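Long-range contact in flavohemoprotein (Vibrio cholerae O1 biovar El Tor, PDB 4EH1), which probably detoxifies nitric oxide, oxidising it to nitrate with O2 and NAD(P)H, and is represented here by its FAD- and NAD(P)H-binding reductase domain: residues A[70-75]-A[88-93]. Numbering follows the deposited sequence.
Sequences ISVKRE and YLHNNV. With FAD (flavin-adenine dinucleotide), chain C.
In H90 of helix 84-92, chi1 of -83° sets CG anti to the carbonyl carbon and beside the backbone N; V72 of the edge strand 68-73 holds CG1 anti to its backbone N (chi1 172°), against the imidazole. NE2 of H90 donates a nearly straight hydrogen bond to O of V72, 2.7 Å long, the oxygen lying in the ring plane but the donor standing well above the carbonyl plane. Histidine suits this place because one flat ring offers both an N-H and a face: CB of R74 sits over its centre in a CH-pi contact, 4.1 Å from the centroid. Branched V72 packs CG1 on CD2 of H90 and CG2 at 4.1 Å from CD1 of L89, a buried leucine that also packs on Y57. The axes of strand 70-73 and helix 88-92 stand 95° apart, within the FAD-binding domain of the ferredoxin-reductase type. Two backbone groups of this strand hold the flavin: S71 O accepts from FAD N3, and K73 N donates to FAD O2 at 2.9 Å. The histidine bond implies a proton on NE2; because V72 O and K73 N share one peptide, H90 probably helps position the N-H that bonds to O2 of the isoalloxazine.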
ATOM      1  N   ILE A  70      11.046   4.409  -3.074  1.00 20.63           N
ATOM      2  CA  ILE A  70      11.397   4.937  -1.754  1.00 24.29           C
ATOM      3  C   ILE A  70      10.388   4.419  -0.734  1.00 24.96           C
ATOM      4  O   ILE A  70       9.290   3.987  -1.100  1.00 24.95           O
ATOM      5  CB  ILE A  70      11.353   6.459  -1.710  1.00 23.89           C
ATOM      6  CG1 ILE A  70       9.957   6.934  -2.090  1.00 25.17           C
ATOM      7  CG2 ILE A  70      12.468   7.107  -2.620  1.00 22.64           C
ATOM      8  CD1 ILE A  70       9.771   8.446  -1.798  1.00 27.59           C
ATOM      9  N   SER A  71      10.752   4.486   0.541  1.00 25.06           N
ATOM     10  CA  SER A  71       9.914   3.946   1.612  1.00 23.00           C
ATOM     11  C   SER A  71       9.896   4.937   2.766  1.00 32.47           C
ATOM     12  O   SER A  71      10.940   5.246   3.371  1.00 22.02           O
ATOM     13  CB  SER A  71      10.451   2.599   2.096  1.00 22.57           C
ATOM     14  OG  SER A  71      10.680   1.721   0.990  1.00 27.69           O
ATOM     15  N   VAL A  72       8.689   5.387   3.085  1.00 28.79           N
ATOM     16  CA  VAL A  72       8.482   6.600   3.832  1.00 26.45           C
ATOM     17  C   VAL A  72       7.748   6.330   5.151  1.00 26.58           C
ATOM     18  O   VAL A  72       6.637   5.798   5.174  1.00 19.57           O
ATOM     19  CB  VAL A  72       7.658   7.586   2.972  1.00 25.18           C
ATOM     20  CG1 VAL A  72       7.250   8.779   3.802  1.00 22.61           C
ATOM     21  CG2 VAL A  72       8.442   7.971   1.661  1.00 17.74           C
ATOM     22  N   LYS A  73       8.392   6.679   6.253  1.00 25.26           N
ATOM     23  CA  LYS A  73       7.756   6.513   7.547  1.00 24.02           C
ATOM     24  C   LYS A  73       6.894   7.734   7.912  1.00 25.84           C
ATOM     25  O   LYS A  73       7.379   8.856   7.908  1.00 27.80           O
ATOM     26  CB  LYS A  73       8.783   6.281   8.633  1.00 22.87           C
ATOM     27  CG  LYS A  73       8.062   5.969   9.965  1.00 27.31           C
ATOM     28  CD  LYS A  73       8.962   5.950  11.179  1.00 44.40           C
ATOM     29  CE  LYS A  73       8.084   6.113  12.445  1.00 51.77           C
ATOM     30  NZ  LYS A  73       8.814   5.969  13.718  1.00 63.90           N
ATOM     31  N   ARG A  74       5.622   7.489   8.186  0.60 26.13           N
ATOM     32  CA  ARG A  74       4.712   8.471   8.777  0.60 33.63           C
ATOM     33  C   ARG A  74       5.355   8.968  10.082  0.60 35.51           C
ATOM     34  O   ARG A  74       5.365   8.241  11.072  0.60 35.67           O
ATOM     35  CB  ARG A  74       3.384   7.761   9.093  0.60 35.36           C
ATOM     36  CG  ARG A  74       2.125   8.597   9.016  0.60 37.51           C
ATOM     37  CD  ARG A  74       0.935   7.791   8.445  0.60 33.88           C
ATOM     38  NE  ARG A  74       0.347   6.831   9.374  0.60 32.68           N
ATOM     39  CZ  ARG A  74       0.250   5.517   9.157  0.60 34.71           C
ATOM     40  NH1 ARG A  74       0.699   4.965   8.026  0.60 31.35           N
ATOM     41  NH2 ARG A  74      -0.308   4.745  10.075  0.60 37.35           N
ATOM     42  N   GLU A  75       5.930  10.169  10.089  1.00 33.30           N
ATOM     43  CA  GLU A  75       6.640  10.615  11.299  1.00 36.49           C
ATOM     44  C   GLU A  75       5.743  11.347  12.294  1.00 34.32           C
ATOM     45  O   GLU A  75       4.773  11.989  11.916  1.00 35.21           O
ATOM     46  CB  GLU A  75       7.914  11.422  10.989  1.00 37.02           C
ATOM     47  CG  GLU A  75       8.796  11.635  12.249  1.00 79.01           C
ATOM     48  CD  GLU A  75      10.213  12.139  11.961  1.00 83.35           C
ATOM     49  OE1 GLU A  75      10.914  11.519  11.121  1.00 85.58           O
ATOM     50  OE2 GLU A  75      10.629  13.147  12.587  1.00 81.47           O
ATOM     51  N   TYR A  88       1.889  14.031   4.209  1.00 28.67           N
ATOM     52  CA  TYR A  88       1.337  14.450   2.948  1.00 31.78           C
ATOM     53  C   TYR A  88       1.391  13.327   1.915  1.00 29.27           C
ATOM     54  O   TYR A  88       0.425  13.095   1.216  1.00 31.55           O
ATOM     55  CB  TYR A  88       2.077  15.651   2.416  1.00 30.78           C
ATOM     56  CG  TYR A  88       1.483  16.143   1.128  1.00 28.45           C
ATOM     57  CD1 TYR A  88       0.273  16.828   1.124  1.00 35.05           C
ATOM     58  CD2 TYR A  88       2.118  15.911  -0.081  1.00 28.15           C
ATOM     59  CE1 TYR A  88      -0.285  17.286  -0.042  1.00 38.05           C
ATOM     60  CE2 TYR A  88       1.568  16.373  -1.279  1.00 30.57           C
ATOM     61  CZ  TYR A  88       0.364  17.062  -1.241  1.00 38.44           C
ATOM     62  OH  TYR A  88      -0.189  17.531  -2.406  1.00 44.35           O
ATOM     63  N   LEU A  89       2.541  12.669   1.838  1.00 30.55           N
ATOM     64  CA  LEU A  89       2.777  11.540   0.953  1.00 27.53           C
ATOM     65  C   LEU A  89       1.831  10.379   1.241  1.00 33.01           C
ATOM     66  O   LEU A  89       1.164   9.892   0.317  1.00 25.33           O
ATOM     67  CB  LEU A  89       4.223  11.060   1.076  1.00 23.46           C
ATOM     68  CG  LEU A  89       5.241  12.035   0.496  1.00 29.54           C
ATOM     69  CD1 LEU A  89       6.647  11.523   0.719  1.00 23.08           C
ATOM     70  CD2 LEU A  89       4.962  12.296  -1.000  1.00 30.83           C
ATOM     71  N   HIS A  90       1.814   9.929   2.506  1.00 27.58           N
ATOM     72  CA  HIS A  90       0.898   8.885   2.961  1.00 31.58           C
ATOM     73  C   HIS A  90      -0.574   9.236   2.664  1.00 30.02           C
ATOM     74  O   HIS A  90      -1.292   8.448   2.066  1.00 29.00           O
ATOM     75  CB  HIS A  90       1.063   8.613   4.478  1.00 31.18           C
ATOM     76  CG  HIS A  90       2.193   7.690   4.814  1.00 24.90           C
ATOM     77  ND1 HIS A  90       1.993   6.438   5.357  1.00 27.42           N
ATOM     78  CD2 HIS A  90       3.539   7.827   4.675  1.00 25.65           C
ATOM     79  CE1 HIS A  90       3.158   5.840   5.537  1.00 23.47           C
ATOM     80  NE2 HIS A  90       4.114   6.661   5.135  1.00 24.25           N
ATOM     81  N   ASN A  91      -1.010  10.432   3.038  1.00 26.18           N
ATOM     82  CA  ASN A  91      -2.437  10.750   2.969  1.00 29.04           C
ATOM     83  C   ASN A  91      -2.950  11.296   1.654  1.00 34.78           C
ATOM     84  O   ASN A  91      -4.110  11.114   1.346  1.00 38.20           O
ATOM     85  CB  ASN A  91      -2.835  11.728   4.083  1.00 31.38           C
ATOM     86  CG  ASN A  91      -2.632  11.134   5.469  1.00 41.17           C
ATOM     87  OD1 ASN A  91      -2.715   9.922   5.644  1.00 44.09           O
ATOM     88  ND2 ASN A  91      -2.348  11.979   6.450  1.00 45.64           N
ATOM     89  N   ASN A  92      -2.109  11.985   0.892  1.00 32.00           N
ATOM     90  CA  ASN A  92      -2.606  12.769  -0.232  1.00 28.97           C
ATOM     91  C   ASN A  92      -2.060  12.332  -1.574  1.00 28.31           C
ATOM     92  O   ASN A  92      -2.685  12.557  -2.593  1.00 34.93           O
ATOM     93  CB  ASN A  92      -2.244  14.255  -0.058  1.00 34.55           C
ATOM     94  CG  ASN A  92      -2.930  14.894   1.138  1.00 36.36           C
ATOM     95  OD1 ASN A  92      -3.853  15.693   0.989  1.00 42.03           O
ATOM     96  ND2 ASN A  92      -2.483  14.540   2.325  1.00 34.66           N
ATOM     97  N   VAL A  93      -0.865  11.763  -1.592  1.00 30.05           N
ATOM     98  CA  VAL A  93      -0.253  11.441  -2.863  1.00 32.19           C
ATOM     99  C   VAL A  93      -0.630  10.017  -3.307  1.00 31.77           C
ATOM    100  O   VAL A  93      -0.049   9.046  -2.833  1.00 25.79           O
ATOM    101  CB  VAL A  93       1.263  11.619  -2.792  1.00 35.15           C
ATOM    102  CG1 VAL A  93       1.904  11.214  -4.133  1.00 37.50           C
ATOM    103  CG2 VAL A  93       1.602  13.073  -2.388  1.00 31.23           C
TER
HETATM  104  PA  FAD C 301       8.742  17.410   9.680  1.00 29.10           P
HETATM  105  O1A FAD C 301       9.955  17.907   9.105  1.00 24.76           O
HETATM  106  O2A FAD C 301       7.504  18.100   9.551  1.00 20.05           O
HETATM  107  O5B FAD C 301       8.987  17.277  11.200  1.00 27.54           O
HETATM  108  C5B FAD C 301      10.258  16.953  11.701  1.00 35.66           C
HETATM  109  C4B FAD C 301      10.277  16.701  13.197  1.00 42.52           C
HETATM  110  O4B FAD C 301      10.145  17.906  13.926  1.00 40.60           O
HETATM  111  C3B FAD C 301       9.117  15.830  13.572  1.00 49.74           C
HETATM  112  O3B FAD C 301       9.520  14.995  14.627  1.00 56.93           O
HETATM  113  C2B FAD C 301       8.098  16.793  14.077  1.00 42.70           C
HETATM  114  O2B FAD C 301       7.339  16.128  15.039  1.00 47.02           O
HETATM  115  C1B FAD C 301       8.925  17.918  14.627  1.00 41.42           C
HETATM  116  N9A FAD C 301       8.238  19.181  14.386  1.00 42.10           N
HETATM  117  C8A FAD C 301       7.698  19.582  13.256  1.00 49.58           C
HETATM  118  N7A FAD C 301       7.129  20.780  13.388  1.00 50.53           N
HETATM  119  C5A FAD C 301       7.303  21.152  14.636  1.00 44.76           C
HETATM  120  C6A FAD C 301       6.933  22.315  15.429  1.00 45.76           C
HETATM  121  N6A FAD C 301       6.257  23.340  14.893  1.00 43.63           N
HETATM  122  N1A FAD C 301       7.293  22.297  16.699  1.00 40.74           N
HETATM  123  C2A FAD C 301       7.961  21.295  17.226  1.00 40.12           C
HETATM  124  N3A FAD C 301       8.325  20.213  16.570  1.00 42.16           N
HETATM  125  C4A FAD C 301       8.023  20.085  15.293  1.00 40.78           C
HETATM  126  N1  FAD C 301      12.747   9.164   5.919  1.00 22.54           N
HETATM  127  C2  FAD C 301      12.103   8.087   5.473  1.00 32.03           C
HETATM  128  O2  FAD C 301      10.958   7.924   5.812  1.00 24.52           O
HETATM  129  N3  FAD C 301      12.642   7.191   4.666  1.00 23.99           N
HETATM  130  C4  FAD C 301      13.861   7.293   4.230  1.00 25.79           C
HETATM  131  O4  FAD C 301      14.289   6.444   3.492  1.00 22.99           O
HETATM  132  C4X FAD C 301      14.650   8.444   4.685  1.00 24.51           C
HETATM  133  N5  FAD C 301      15.895   8.619   4.311  1.00 31.42           N
HETATM  134  C5X FAD C 301      16.590   9.655   4.739  1.00 27.16           C
HETATM  135  C6  FAD C 301      17.876   9.786   4.322  1.00 32.02           C
HETATM  136  C7  FAD C 301      18.626  10.838   4.747  1.00 31.02           C
HETATM  137  C7M FAD C 301      20.031  10.983   4.299  1.00 23.45           C
HETATM  138  C8  FAD C 301      18.048  11.836   5.635  1.00 28.12           C
HETATM  139  C8M FAD C 301      18.894  12.973   6.063  1.00 30.66           C
HETATM  140  C9  FAD C 301      16.754  11.714   6.055  1.00 30.00           C
HETATM  141  C9A FAD C 301      16.003  10.647   5.641  1.00 22.76           C
HETATM  142  N10 FAD C 301      14.690  10.497   6.054  1.00 28.18           N
HETATM  143  C10 FAD C 301      13.998   9.392   5.585  1.00 23.07           C
HETATM  144  C1' FAD C 301      14.065  11.490   6.919  1.00 25.42           C
HETATM  145  C2' FAD C 301      13.135  12.377   6.091  1.00 28.74           C
HETATM  146  O2' FAD C 301      13.809  13.138   5.114  1.00 25.96           O
HETATM  147  C3' FAD C 301      12.335  13.410   6.856  1.00 26.37           C
HETATM  148  O3' FAD C 301      13.154  14.178   7.693  1.00 22.91           O
HETATM  149  C4' FAD C 301      11.128  12.863   7.595  1.00 28.67           C
HETATM  150  O4' FAD C 301      10.312  12.178   6.674  1.00 26.45           O
HETATM  151  C5' FAD C 301      10.318  13.922   8.336  1.00 27.57           C
HETATM  152  O5' FAD C 301       9.764  14.906   7.514  1.00 25.75           O
HETATM  153  P   FAD C 301       8.363  15.504   7.718  1.00 28.08           P
HETATM  154  O1P FAD C 301       8.267  16.605   6.817  1.00 27.35           O
HETATM  155  O2P FAD C 301       7.419  14.458   7.618  1.00 28.15           O
HETATM  156  O3P FAD C 301       8.435  15.971   9.189  1.00 22.61           O